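Local coordinates for 2-c-methyl-d-erythritol 4-phosphate cytidylyltransferase (Streptococcus pneumoniae, PDB 2VSH), which transfers the cytidylyl group of CTP to D-ribitol 5-phosphate, making the CDP-activated ribitol used for teichoic acid precursors, at residues 1-6 / 44-49; 106-111 / 171-176; 142-147 / 160-165. All coordinates share one frame; numbering follows the deposited sequence. Where two conformers were deposited one is given.

Contact 1 of 3, residues 1-6 / 44-49; sequences HMIYAG and EPSIEK
Ile-3 O accepts from Glu-48 N at 2.7 Å in a nearly straight bond, the donor lying almost on the C=O axis. Two residues on in the strand, and one on in the partner, Ala-5 N gives its hydrogen to Lys-49 O at 3.1 Å. Ahead of these two bonds a water accepts from Ile-3 N and donates to Ser-46 O, satisfying the strand's first amide where the chains are not yet close enough to bond directly. The type I beta turn from Glu-44 to Ile-47 has a weak backbone bond, Ile-47 N to Glu-44 O, and is supported by Glu-44 OE1, which takes both the amide and the hydroxyl of Ser-46, 2.8 Å from Ser-46 OG. Serine suits this place because its OG, set between backbone N and carbonyl carbon (chi1 68°), folds back on its own turn. Glu-44 OE2 is met by Gln-125, Glu-48 OE1 by Tyr-100 and Lys-49 NZ by Glu-75 O. Glu-48 CG, anti to N, lies 3.7 Å from Tyr-4 CE2, and Met-2 SD and CE lie against the carboxylate end of Glu-48. Ile-3 CG2 meets Ile-47 CD1 at 3.7 Å, the two crossing at about a right angle, with Ile-3 also resting on Ile-128 of helix 121-133. Here begins parallel pairing between strands 3-9 and 50-54, the beta-alpha-beta unit through helix 33-42 that opens the nucleotide-binding GT-A-like fold.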
# COMPACT_ATOMS: atom_id res chain seq x y z
N HIS A 1 36.92 -0.74 -5.24
CA HIS A 1 35.88 -1.56 -5.94
C HIS A 1 34.98 -0.65 -6.77
O HIS A 1 34.99 0.58 -6.60
CB HIS A 1 35.04 -2.36 -4.94
CG HIS A 1 34.38 -1.52 -3.89
ND1 HIS A 1 33.07 -1.09 -3.99
CD2 HIS A 1 34.85 -1.02 -2.72
CE1 HIS A 1 32.76 -0.37 -2.93
NE2 HIS A 1 33.82 -0.31 -2.15
N MET A 2 34.21 -1.24 -7.67
CA MET A 2 33.28 -0.47 -8.49
C MET A 2 31.88 -0.44 -7.90
O MET A 2 31.48 -1.36 -7.20
CB MET A 2 33.21 -1.05 -9.90
CG MET A 2 34.53 -1.11 -10.65
SD MET A 2 35.13 0.53 -11.09
CE MET A 2 35.92 0.13 -12.64
N ILE A 3 31.15 0.64 -8.19
CA ILE A 3 29.74 0.74 -7.85
C ILE A 3 28.99 1.06 -9.14
O ILE A 3 29.32 2.02 -9.84
CB ILE A 3 29.45 1.84 -6.80
CG1 ILE A 3 30.24 1.61 -5.52
CG2 ILE A 3 27.96 1.88 -6.50
CD1 ILE A 3 30.35 2.84 -4.63
N TYR A 4 28.00 0.23 -9.46
CA TYR A 4 27.18 0.40 -10.65
C TYR A 4 25.75 0.70 -10.26
O TYR A 4 25.29 0.31 -9.17
CB TYR A 4 27.24 -0.87 -11.51
CG TYR A 4 28.65 -1.19 -11.99
CD1 TYR A 4 29.48 -2.06 -11.26
CD2 TYR A 4 29.16 -0.60 -13.13
CE1 TYR A 4 30.79 -2.35 -11.70
CE2 TYR A 4 30.45 -0.88 -13.57
CZ TYR A 4 31.26 -1.75 -12.85
OH TYR A 4 32.54 -2.00 -13.30
N ALA A 5 25.03 1.41 -11.12
CA ALA A 5 23.58 1.48 -10.99
C ALA A 5 23.01 0.42 -11.92
O ALA A 5 23.49 0.24 -13.05
CB ALA A 5 23.04 2.86 -11.35
N GLY A 6 21.99 -0.29 -11.41
CA GLY A 6 21.25 -1.31 -12.17
C GLY A 6 19.79 -0.91 -12.28
O GLY A 6 18.99 -1.17 -11.37
N GLU A 44 25.89 11.26 -9.48
CA GLU A 44 26.58 10.61 -8.36
C GLU A 44 28.01 10.28 -8.75
O GLU A 44 28.24 9.39 -9.58
CB GLU A 44 25.80 9.37 -7.89
CG GLU A 44 26.53 8.55 -6.82
CD GLU A 44 27.01 9.39 -5.66
OE1 GLU A 44 28.18 9.23 -5.25
OE2 GLU A 44 26.23 10.24 -5.18
N PRO A 45 29.00 10.98 -8.15
CA PRO A 45 30.37 10.75 -8.59
C PRO A 45 30.90 9.33 -8.37
O PRO A 45 31.85 8.94 -9.05
CB PRO A 45 31.19 11.76 -7.79
CG PRO A 45 30.37 12.07 -6.60
CD PRO A 45 28.95 12.00 -7.08
N SER A 46 30.31 8.56 -7.45
CA SER A 46 30.89 7.25 -7.12
C SER A 46 30.38 6.09 -8.00
O SER A 46 30.84 4.96 -7.86
CB SER A 46 30.73 6.94 -5.62
OG SER A 46 29.37 6.73 -5.27
N ILE A 47 29.47 6.39 -8.93
CA ILE A 47 28.91 5.40 -9.85
C ILE A 47 29.79 5.27 -11.09
O ILE A 47 30.03 6.26 -11.78
CB ILE A 47 27.46 5.78 -10.28
CG1 ILE A 47 26.50 5.84 -9.07
CG2 ILE A 47 26.91 4.83 -11.38
CD1 ILE A 47 26.22 4.51 -8.40
N GLU A 48 30.24 4.05 -11.39
CA GLU A 48 31.05 3.78 -12.58
C GLU A 48 30.21 3.79 -13.87
O GLU A 48 30.48 4.58 -14.78
CB GLU A 48 31.78 2.44 -12.41
CG GLU A 48 32.66 2.03 -13.58
CD GLU A 48 33.90 2.89 -13.82
OE1 GLU A 48 34.65 2.55 -14.76
OE2 GLU A 48 34.15 3.88 -13.09
N LYS A 49 29.21 2.93 -13.96
CA LYS A 49 28.31 2.89 -15.12
C LYS A 49 26.90 2.79 -14.64
O LYS A 49 26.66 2.29 -13.55
CB LYS A 49 28.59 1.68 -16.03
CG LYS A 49 29.91 1.70 -16.77
CD LYS A 49 30.00 2.85 -17.74
CE LYS A 49 31.18 2.70 -18.67
NZ LYS A 49 31.68 4.03 -19.10
O HOH W 1 32.55 3.07 -8.68

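Contact 2 of 3, residues 106-111 / 171-176; sequences EDIVVT and PQTFRC
Antiparallel strand pairing in the middle of the mixed sheet joins strand 108-113 to strand 165-175, the axes of 108-111 and 171-175 being 169° apart. Val-109 and Phe-174 form one hydrogen-bonded pair, Val-109 N reaching Phe-174 O at 2.9 Å, and Thr-111 with Gln-172 forms the next. There Gln-172 O is gripped twice: the amide of Thr-111 comes from above the carbonyl plane, while Thr-111 OG1, turned between N and carbonyl carbon (chi1 71°), takes a lone pair in the plane at 2.6 Å from Gln-172 O. The same torsion sends Thr-111 CG2 to the ring of Phe-174, 3.7 Å from its CZ, and Val-109 CG1 lies 3.5 Å from Phe-174 CE1. On the other face Val-110 CG1 packs on Pro-171 CB at 3.6 Å; beta-branched valine suits the strand, while Pro-171, without an N-H and preceded by a cis peptide bond, offers its ring for packing. At the ladder's end Cys-176 N bonds to Asp-107 O, and Arg-175 NE makes a 3.1 Å salt bridge to Glu-106 OE1, which lies in the guanidinium plane but is met from above the carboxylate plane, the planes 57° apart; Arg-175 NH1 is held by His-134 O. Helix 121-133 covers the face of Val-110 and Thr-173, Phe-174 meets Phe-179 and Phe-201 on the other, and strands 3-9 and 136-142 flank the pair.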
# COMPACT_ATOMS: atom_id res chain seq x y z
N GLU A 106 34.00 -7.58 -4.53
CA GLU A 106 33.60 -6.38 -3.80
C GLU A 106 32.78 -5.40 -4.64
O GLU A 106 32.19 -4.48 -4.09
CB GLU A 106 34.80 -5.69 -3.12
CG GLU A 106 35.38 -6.47 -1.90
CD GLU A 106 34.29 -6.88 -0.88
OE1 GLU A 106 33.48 -6.03 -0.45
OE2 GLU A 106 34.25 -8.07 -0.50
N ASP A 107 32.72 -5.62 -5.95
CA ASP A 107 31.93 -4.76 -6.84
C ASP A 107 30.44 -4.81 -6.49
O ASP A 107 29.89 -5.88 -6.27
CB ASP A 107 32.12 -5.14 -8.31
CG ASP A 107 33.53 -4.90 -8.81
OD1 ASP A 107 34.22 -4.01 -8.26
OD2 ASP A 107 33.96 -5.61 -9.73
N ILE A 108 29.81 -3.64 -6.43
CA ILE A 108 28.44 -3.49 -5.93
C ILE A 108 27.49 -2.99 -7.04
O ILE A 108 27.91 -2.25 -7.93
CB ILE A 108 28.45 -2.52 -4.72
CG1 ILE A 108 28.92 -3.23 -3.45
CG2 ILE A 108 27.07 -1.90 -4.48
CD1 ILE A 108 29.49 -2.27 -2.41
N VAL A 109 26.23 -3.43 -7.01
CA VAL A 109 25.21 -2.87 -7.88
C VAL A 109 24.09 -2.26 -7.04
O VAL A 109 23.59 -2.89 -6.11
CB VAL A 109 24.64 -3.89 -8.94
CG1 VAL A 109 23.90 -5.07 -8.29
CG2 VAL A 109 23.72 -3.19 -9.95
N VAL A 110 23.75 -1.01 -7.34
CA VAL A 110 22.59 -0.35 -6.76
C VAL A 110 21.42 -0.55 -7.73
O VAL A 110 21.32 0.16 -8.74
CB VAL A 110 22.86 1.18 -6.50
CG1 VAL A 110 21.62 1.86 -5.87
CG2 VAL A 110 24.06 1.38 -5.58
N THR A 111 20.55 -1.52 -7.44
CA THR A 111 19.40 -1.82 -8.29
C THR A 111 18.19 -0.95 -7.94
O THR A 111 17.95 -0.66 -6.76
CB THR A 111 18.98 -3.34 -8.26
OG1 THR A 111 18.39 -3.67 -6.99
CG2 THR A 111 20.17 -4.26 -8.55
N PRO A 171 16.11 1.82 -4.00
CA PRO A 171 17.10 0.75 -4.28
C PRO A 171 17.15 -0.51 -3.40
O PRO A 171 16.70 -0.53 -2.25
CB PRO A 171 18.45 1.49 -4.21
CG PRO A 171 18.15 2.89 -4.50
CD PRO A 171 16.78 3.12 -3.85
N GLN A 172 17.69 -1.56 -4.01
CA GLN A 172 18.15 -2.75 -3.32
C GLN A 172 19.58 -2.95 -3.79
O GLN A 172 19.86 -3.03 -4.99
CB GLN A 172 17.26 -3.94 -3.67
CG GLN A 172 15.81 -3.73 -3.31
CD GLN A 172 14.90 -4.93 -3.57
OE1 GLN A 172 14.00 -5.20 -2.79
NE2 GLN A 172 15.13 -5.63 -4.67
N THR A 173 20.50 -3.02 -2.83
CA THR A 173 21.93 -2.89 -3.11
C THR A 173 22.72 -4.06 -2.53
O THR A 173 22.48 -4.50 -1.40
CB THR A 173 22.46 -1.53 -2.56
OG1 THR A 173 21.71 -0.47 -3.17
CG2 THR A 173 23.95 -1.34 -2.83
N PHE A 174 23.66 -4.58 -3.32
CA PHE A 174 24.40 -5.77 -2.94
C PHE A 174 25.60 -6.00 -3.87
O PHE A 174 25.67 -5.44 -4.95
CB PHE A 174 23.45 -7.00 -2.92
CG PHE A 174 22.47 -7.04 -4.06
CD1 PHE A 174 22.89 -7.34 -5.35
CD2 PHE A 174 21.12 -6.79 -3.84
CE1 PHE A 174 21.98 -7.36 -6.40
CE2 PHE A 174 20.21 -6.82 -4.88
CZ PHE A 174 20.64 -7.10 -6.17
N ARG A 175 26.52 -6.86 -3.44
CA ARG A 175 27.66 -7.25 -4.27
C ARG A 175 27.15 -8.09 -5.41
O ARG A 175 26.31 -8.98 -5.22
CB ARG A 175 28.71 -7.99 -3.44
CG ARG A 175 29.49 -7.08 -2.50
CD ARG A 175 30.06 -7.78 -1.28
NE ARG A 175 30.46 -6.76 -0.31
CZ ARG A 175 29.66 -6.22 0.62
NH1 ARG A 175 28.41 -6.63 0.79
NH2 ARG A 175 30.13 -5.27 1.40
N CYS A 176 27.60 -7.77 -6.62
CA CYS A 176 27.18 -8.47 -7.84
C CYS A 176 27.41 -9.97 -7.74
O CYS A 176 26.52 -10.74 -8.05
CB CYS A 176 27.95 -7.94 -9.05
SG CYS A 176 27.66 -6.19 -9.43

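Contact 3 of 3, residues 142-147 / 160-165; sequences EAVDTI and PNRAHL
Leu-165 supplies the tight part of this contact, a buried side chain set between Ala-143 and Ile-147. With CG anti to its carbonyl carbon (chi1 -58°), it carries CD1 obliquely across Ile-147, 3.8 Å from Leu-165 CD1 to Ile-147 CB, while its CB stands 4.0 Å from Ala-143 CB. Alanine suits the spot because its methyl points toward the partner chain, and its small size lets the backbones come close. They do so through one bond, Ala-143 N to Leu-165 O at 3.3 Å, met from above the carbonyl plane. The other end is looser: Pro-160 rests its ring near Ile-147, and a water donates to both Ile-147 O and Pro-160 O. On the exposed side Arg-162 reaches over the loop, bent at chi3. Arg-162 NH2 comes to 3.1 Å of Val-144 O, yet that oxygen lies over the guanidinium face, not in line with an N-H, and makes no hydrogen bond with it; Asp-145 O, over the same face, is buried and has no partner in the model. Ile-147 and Leu-165 also pair in an antiparallel ladder with a strand of the second subunit. Such a projecting beta arm, joining two subunits, is characteristic of dimers in the IspD/TarI cytidylyltransferase family.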
# COMPACT_ATOMS: atom_id res chain seq x y z
N GLU A 142 8.27 3.17 6.75
CA GLU A 142 7.26 2.59 7.64
C GLU A 142 5.97 2.34 6.88
O GLU A 142 5.49 3.21 6.15
CB GLU A 142 6.99 3.49 8.84
CG GLU A 142 8.16 3.60 9.80
CD GLU A 142 7.87 4.45 11.01
OE1 GLU A 142 6.69 4.83 11.23
OE2 GLU A 142 8.83 4.75 11.76
N ALA A 143 5.41 1.14 7.06
CA ALA A 143 4.13 0.78 6.45
C ALA A 143 3.02 1.59 7.09
O ALA A 143 2.98 1.72 8.32
CB ALA A 143 3.88 -0.71 6.59
N VAL A 144 2.15 2.17 6.27
CA VAL A 144 1.04 2.99 6.75
C VAL A 144 -0.30 2.31 6.46
O VAL A 144 -1.31 2.59 7.11
CB VAL A 144 1.10 4.43 6.15
CG1 VAL A 144 -0.16 5.23 6.49
CG2 VAL A 144 2.33 5.16 6.65
N ASP A 145 -0.29 1.42 5.47
CA ASP A 145 -1.39 0.49 5.21
C ASP A 145 -1.54 -0.48 6.37
O ASP A 145 -0.54 -0.91 6.96
CB ASP A 145 -1.07 -0.36 3.97
CG ASP A 145 -1.68 0.20 2.69
OD1 ASP A 145 -2.80 0.75 2.75
OD2 ASP A 145 -1.02 0.06 1.64
N THR A 146 -2.76 -0.85 6.68
CA THR A 146 -2.95 -1.98 7.57
C THR A 146 -2.82 -3.26 6.73
O THR A 146 -3.41 -3.36 5.65
CB THR A 146 -4.25 -1.92 8.39
OG1 THR A 146 -4.82 -3.22 8.47
CG2 THR A 146 -5.25 -0.97 7.77
N ILE A 147 -2.02 -4.19 7.22
CA ILE A 147 -1.72 -5.40 6.48
C ILE A 147 -2.38 -6.60 7.14
O ILE A 147 -2.22 -6.84 8.34
CB ILE A 147 -0.18 -5.61 6.34
CG1 ILE A 147 0.46 -4.50 5.49
CG2 ILE A 147 0.15 -6.98 5.78
CD1 ILE A 147 -0.23 -4.22 4.13
N PRO A 160 -0.18 -9.38 11.08
CA PRO A 160 1.17 -9.10 11.58
C PRO A 160 1.21 -7.88 12.48
O PRO A 160 0.37 -6.98 12.36
CB PRO A 160 1.97 -8.83 10.30
CG PRO A 160 1.19 -9.43 9.19
CD PRO A 160 -0.25 -9.35 9.61
N ASN A 161 2.16 -7.87 13.40
CA ASN A 161 2.41 -6.71 14.25
C ASN A 161 2.86 -5.53 13.37
O ASN A 161 3.97 -5.53 12.82
CB ASN A 161 3.46 -7.06 15.30
CG ASN A 161 3.69 -5.94 16.30
OD1 ASN A 161 4.25 -6.17 17.37
ND2 ASN A 161 3.26 -4.74 15.97
N ARG A 162 1.99 -4.52 13.26
CA ARG A 162 2.25 -3.35 12.42
C ARG A 162 3.48 -2.53 12.84
O ARG A 162 4.06 -1.81 12.03
CB ARG A 162 1.00 -2.47 12.35
CG ARG A 162 0.95 -1.59 11.10
CD ARG A 162 -0.28 -0.70 11.08
NE ARG A 162 0.07 0.64 10.62
CZ ARG A 162 -0.79 1.63 10.45
NH1 ARG A 162 -2.09 1.45 10.69
NH2 ARG A 162 -0.35 2.82 10.03
N ALA A 163 3.89 -2.65 14.10
CA ALA A 163 5.09 -1.99 14.61
C ALA A 163 6.39 -2.45 13.91
O ALA A 163 7.41 -1.76 13.96
CB ALA A 163 5.20 -2.17 16.12
N HIS A 164 6.32 -3.60 13.24
CA HIS A 164 7.50 -4.20 12.60
C HIS A 164 7.39 -4.31 11.09
O HIS A 164 8.19 -5.00 10.47
CB HIS A 164 7.78 -5.58 13.22
CG HIS A 164 8.06 -5.53 14.69
ND1 HIS A 164 7.49 -6.41 15.58
CD2 HIS A 164 8.83 -4.70 15.42
CE1 HIS A 164 7.90 -6.13 16.80
NE2 HIS A 164 8.72 -5.09 16.73
N LEU A 165 6.41 -3.62 10.51
CA LEU A 165 6.19 -3.69 9.08
C LEU A 165 6.67 -2.44 8.36
O LEU A 165 6.54 -1.33 8.86
CB LEU A 165 4.72 -3.98 8.75
CG LEU A 165 4.10 -5.27 9.34
CD1 LEU A 165 2.61 -5.38 8.98
CD2 LEU A 165 4.87 -6.53 8.90
O HOH W 2 -0.84 -5.65 10.21

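Contacts 1 and 2 share one sheet: strands 3-9 and 108-113 are neighbours, and Tyr-4 O and Gly-6 N probably hydrogen-bond to Val-110, so the two contacts touch, their centres about 9 Å apart. Contact 2 is the more deeply buried, a regular ladder with largely apolar packing on both faces, and its Thr-111 lies near the CTP-binding Leu-8. Contact 1 is partly buried where strand 3-9 meets the loop leading into strand 50-54, and it relies on a bridging water and a carboxylate-held turn. Contact 3 lies on the projecting arm, about 27 Å between centres from contact 2, with a single direct backbone bond and an arginine on its exposed side; its partner surface includes the second subunit.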